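Local coordinates for siderophore periplasmic binding protein (Thermobifida fusca, PDB 5DH0) that probably captures the iron-loaded siderophore fuscachelin outside the cell membrane and hands it to an uptake transporter, at residues Pro274-Ala278 and Gly279-Pro283; Ala199-Thr203 and Asn204-Gly208. All blocks are in the same frame, centred on the assembly; numbering follows the deposited sequence.

Overall arrangement
Both contacts lie in the part of the fold built on the mixed sheet. Following the chain from the N terminus, interaction 2 comes first: strand 197-201, antiparallel to both 187-193 and 230-234, ends in a turn that leads into helix 206-213. Interaction 1 comes later, where the short helix 274-277 ends and the chain enters strand 281-284, parallel to 246-250. Each closes a local bend within ten consecutive residues, so the two follow in series and neither encloses nor crosses the other. The centres of interactions 1 and 2 are about 19 Å apart. The nearest atoms of interactions 1 and 2 are about 10 Å apart, without touching. Interaction 2 is a partly buried strand-to-helix exit; interaction 1 is a helix-to-strand entry at the surface.

Interaction 1 of 2, residues Pro274-Ala278 and Gly279-Pro283; sequences PAVEA and GQVHP
Val276 and Val281 meet obliquely through one methyl each, CG2 of Val276 lying 3.8 Å from CG2 of Val281. In Val281 CG1 stands anti to the backbone N (chi1 178°), which leaves CG2 beside that nitrogen and facing the helix, where it also reaches Val276 CA. Trp270 and Gln271 add to the packing on Val276. Next to the valine pair the backbone forms a Schellman motif that ends helix 274-277: Gly279, with positive phi (64°), sends its N to Val276 O at 3.0 Å, and Gln280 N reaches Ala275 O at 2.9 Å. The two bonds differ in approach. Gln280 N arrives nearly along the C=O axis of Ala275, whereas Gly279 N sits well above the carbonyl plane of Val276. A CB on Gly279 would fall 2.8 Å from Ala278 O, a clash. The Gln280 chain bends at chi2 (-67°), its CG passing 4.1 Å from Ala278 CB before the amide turns its OE1 toward His282. There His282 NE2 donates to Gln280 OE1 at 3.1 Å; the oxygen lies in the imidazole plane at the ring edge, while the donor stands above the amide carbonyl plane. Backbone bonds from Gln280 and His282 to Ile247 join this entry to strand 246-250.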
loop_
_atom_site.group_PDB
_atom_site.type_symbol
_atom_site.label_atom_id
_atom_site.label_comp_id
_atom_site.label_asym_id
_atom_site.label_seq_id
_atom_site.Cartn_x
_atom_site.Cartn_y
_atom_site.Cartn_z
ATOM N N PRO A 274 -4.184 12.431 5.340
ATOM C CA PRO A 274 -4.114 11.819 6.671
ATOM C C PRO A 274 -2.801 12.144 7.387
ATOM O O PRO A 274 -2.817 12.472 8.572
ATOM C CB PRO A 274 -4.211 10.318 6.377
ATOM C CG PRO A 274 -4.973 10.225 5.113
ATOM C CD PRO A 274 -4.674 11.485 4.318
ATOM N N ALA A 275 -1.679 12.070 6.680
ATOM C CA ALA A 275 -0.393 12.306 7.328
ATOM C C ALA A 275 -0.249 13.769 7.731
ATOM O O ALA A 275 0.383 14.090 8.742
ATOM C CB ALA A 275 0.745 11.890 6.432
ATOM N N VAL A 276 -0.839 14.657 6.945
ATOM C CA VAL A 276 -0.788 16.077 7.262
ATOM C C VAL A 276 -1.641 16.352 8.492
ATOM O O VAL A 276 -1.173 16.950 9.457
ATOM C CB VAL A 276 -1.256 16.926 6.074
ATOM C CG1 VAL A 276 -1.333 18.395 6.464
ATOM C CG2 VAL A 276 -0.314 16.707 4.910
ATOM N N GLU A 277 -2.879 15.870 8.465
ATOM C CA GLU A 277 -3.773 15.964 9.614
ATOM C C GLU A 277 -3.210 15.336 10.876
ATOM O O GLU A 277 -3.527 15.772 11.979
ATOM C CB GLU A 277 -5.105 15.313 9.292
ATOM C CG GLU A 277 -5.920 16.106 8.296
ATOM C CD GLU A 277 -7.111 15.323 7.811
ATOM O OE1 GLU A 277 -7.163 14.118 8.127
ATOM O OE2 GLU A 277 -7.983 15.900 7.122
ATOM N N ALA A 278 -2.380 14.313 10.720
ATOM C CA ALA A 278 -1.789 13.644 11.872
ATOM C C ALA A 278 -0.538 14.343 12.400
ATOM O O ALA A 278 0.051 13.885 13.384
ATOM C CB ALA A 278 -1.454 12.187 11.520
ATOM N N GLY A 279 -0.106 15.425 11.751
ATOM C CA GLY A 279 1.156 16.063 12.119
ATOM C C GLY A 279 2.404 15.201 11.898
ATOM O O GLY A 279 3.368 15.255 12.670
ATOM N N GLN A 280 2.397 14.404 10.832
ATOM C CA GLN A 280 3.530 13.524 10.535
ATOM C C GLN A 280 4.167 13.871 9.187
ATOM O O GLN A 280 4.380 12.996 8.347
ATOM C CB GLN A 280 3.092 12.053 10.548
ATOM C CG GLN A 280 2.604 11.550 11.901
ATOM C CD GLN A 280 3.689 11.488 12.954
ATOM O OE1 GLN A 280 4.887 11.423 12.649
ATOM N NE2 GLN A 280 3.271 11.473 14.213
ATOM N N VAL A 281 4.436 15.159 8.984
ATOM C CA VAL A 281 5.163 15.629 7.816
ATOM C C VAL A 281 6.469 16.230 8.312
ATOM O O VAL A 281 6.470 17.098 9.165
ATOM C CB VAL A 281 4.343 16.646 7.005
ATOM C CG1 VAL A 281 5.132 17.169 5.803
ATOM C CG2 VAL A 281 3.065 16.003 6.531
ATOM N N HIS A 282 7.592 15.738 7.806
ATOM C CA HIS A 282 8.881 16.060 8.398
ATOM C C HIS A 282 9.870 16.384 7.308
ATOM O O HIS A 282 9.818 15.809 6.226
ATOM C CB HIS A 282 9.410 14.885 9.240
ATOM C CG HIS A 282 8.483 14.461 10.337
ATOM N ND1 HIS A 282 8.556 14.976 11.613
ATOM C CD2 HIS A 282 7.451 13.584 10.342
ATOM C CE1 HIS A 282 7.608 14.435 12.356
ATOM N NE2 HIS A 282 6.921 13.589 11.610
ATOM N N PRO A 283 10.783 17.305 7.584
ATOM C CA PRO A 283 11.859 17.547 6.620
ATOM C C PRO A 283 12.852 16.385 6.606
ATOM O O PRO A 283 12.903 15.617 7.574
ATOM C CB PRO A 283 12.510 18.834 7.137
ATOM C CG PRO A 283 12.204 18.832 8.598
ATOM C CD PRO A 283 10.849 18.205 8.744
#

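Interaction 2 of 2, residues Ala199-Thr203 and Asn204-Gly208; sequences AVVNT and NAWGG
A type I beta turn from Asn202 to Ala205 carries the chain out of strand 197-201 and toward helix 206-213, within the mixed sheet's half of this periplasmic binding protein. Its closing bond, Ala205 N to Asn202 O, is weak at 3.4 Å. Gly208 CA also makes a CA-H...O contact with Asn202 O, at 3.4 Å. A side chain on Gly208 would not fit, since a CB there would overlap both Asn202 O and Val201 CG1.

The two asparagine side chains cross with their amide planes 77° apart, and Asn204 OD1 approaches Asn202 CB to 3.3 Å. The Asn204 amide gets there because chi1 (61°) sets CG between the backbone N and the carbonyl carbon, folding the group back over the turn. Both amide nitrogens are hydrogen-bonded to backbone oxygens outside the turn: Asn202 ND2 to Asn228 O and Gly226 O, Asn204 ND2 to Glu227 O. The turn is thereby tied to the 226-228 region. With an alanine in place of Asn204 there is no amide, and Glu227 O would probably lose this donor while the Asn202 side chain lost the group crossing it. Asn202 also makes a weak hydrogen bond to its own neighbour, from Thr203 N to Asn202 OD1 at 3.0 Å.

On the strand side Val201 CG1 points into the bend and packs against Ala205 CB at 4.3 Å. Ala205 CB lies over one face of the Trp206 indole, offset toward the rim, and Val201 CG1 approaches the same ring obliquely, 4.0 Å from Trp206 CE3.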
loop_
_atom_site.group_PDB
_atom_site.type_symbol
_atom_site.label_atom_id
_atom_site.label_comp_id
_atom_site.label_asym_id
_atom_site.label_seq_id
_atom_site.Cartn_x
_atom_site.Cartn_y
_atom_site.Cartn_z
ATOM N N ALA A 199 7.075 15.191 -7.094
ATOM C CA ALA A 199 7.589 13.856 -7.290
ATOM C C ALA A 199 7.564 13.022 -5.985
ATOM O O ALA A 199 7.763 13.553 -4.886
ATOM C CB ALA A 199 8.984 13.932 -7.858
ATOM N N VAL A 200 7.278 11.725 -6.134
ATOM C CA VAL A 200 7.383 10.738 -5.055
ATOM C C VAL A 200 8.558 9.810 -5.355
ATOM O O VAL A 200 8.589 9.168 -6.406
ATOM C CB VAL A 200 6.087 9.902 -4.894
ATOM C CG1 VAL A 200 6.206 8.941 -3.683
ATOM C CG2 VAL A 200 4.858 10.823 -4.767
ATOM N N VAL A 201 9.533 9.753 -4.452
ATOM C CA VAL A 201 10.768 9.017 -4.719
ATOM C C VAL A 201 10.555 7.502 -4.621
ATOM O O VAL A 201 9.764 7.025 -3.814
ATOM C CB VAL A 201 11.881 9.476 -3.765
ATOM C CG1 VAL A 201 13.161 8.629 -3.931
ATOM C CG2 VAL A 201 12.165 10.971 -4.010
ATOM N N ASN A 202 11.245 6.768 -5.489
ATOM C CA ASN A 202 11.088 5.332 -5.634
ATOM C C ASN A 202 12.036 4.540 -4.694
ATOM O O ASN A 202 12.932 5.113 -4.065
ATOM C CB ASN A 202 11.324 4.957 -7.103
ATOM C CG ASN A 202 10.633 3.644 -7.509
ATOM O OD1 ASN A 202 9.765 3.131 -6.806
ATOM N ND2 ASN A 202 11.012 3.120 -8.660
ATOM N N THR A 203 11.833 3.230 -4.599
ATOM C CA THR A 203 12.635 2.376 -3.701
ATOM C C THR A 203 14.087 2.227 -4.138
ATOM O O THR A 203 14.919 1.764 -3.372
ATOM C CB THR A 203 12.037 0.964 -3.597
ATOM O OG1 THR A 203 12.019 0.375 -4.903
ATOM C CG2 THR A 203 10.598 1.015 -3.037
ATOM N N ASN A 204 14.398 2.627 -5.365
ATOM C CA ASN A 204 15.749 2.475 -5.889
ATOM C C ASN A 204 16.577 3.756 -5.885
ATOM O O ASN A 204 17.638 3.797 -6.501
ATOM C CB ASN A 204 15.690 1.926 -7.325
ATOM C CG ASN A 204 14.934 2.851 -8.284
ATOM O OD1 ASN A 204 14.270 3.813 -7.872
ATOM N ND2 ASN A 204 15.025 2.552 -9.572
ATOM N N ALA A 205 16.109 4.810 -5.218
ATOM C CA ALA A 205 16.822 6.095 -5.329
ATOM C C ALA A 205 16.827 6.929 -4.045
ATOM O O ALA A 205 15.829 6.963 -3.317
ATOM C CB ALA A 205 16.230 6.915 -6.463
ATOM N N TRP A 206 17.964 7.579 -3.778
ATOM C CA TRP A 206 18.071 8.600 -2.736
ATOM C C TRP A 206 17.476 8.104 -1.419
ATOM O O TRP A 206 17.647 6.939 -1.068
ATOM C CB TRP A 206 17.395 9.894 -3.225
ATOM C CG TRP A 206 17.933 10.287 -4.592
ATOM C CD1 TRP A 206 19.241 10.371 -4.944
ATOM C CD2 TRP A 206 17.184 10.613 -5.775
ATOM N NE1 TRP A 206 19.369 10.730 -6.265
ATOM C CE2 TRP A 206 18.117 10.894 -6.797
ATOM C CE3 TRP A 206 15.824 10.728 -6.063
ATOM C CZ2 TRP A 206 17.733 11.263 -8.081
ATOM C CZ3 TRP A 206 15.447 11.096 -7.354
ATOM C CH2 TRP A 206 16.397 11.356 -8.337
ATOM N N GLY A 207 16.745 8.962 -0.716
ATOM C CA GLY A 207 16.165 8.591 0.561
ATOM C C GLY A 207 15.193 7.431 0.487
ATOM O O GLY A 207 15.007 6.708 1.481
ATOM N N GLY A 208 14.554 7.255 -0.673
ATOM C CA GLY A 208 13.603 6.170 -0.871
ATOM C C GLY A 208 14.301 4.811 -0.800
ATOM O O GLY A 208 13.760 3.832 -0.292
#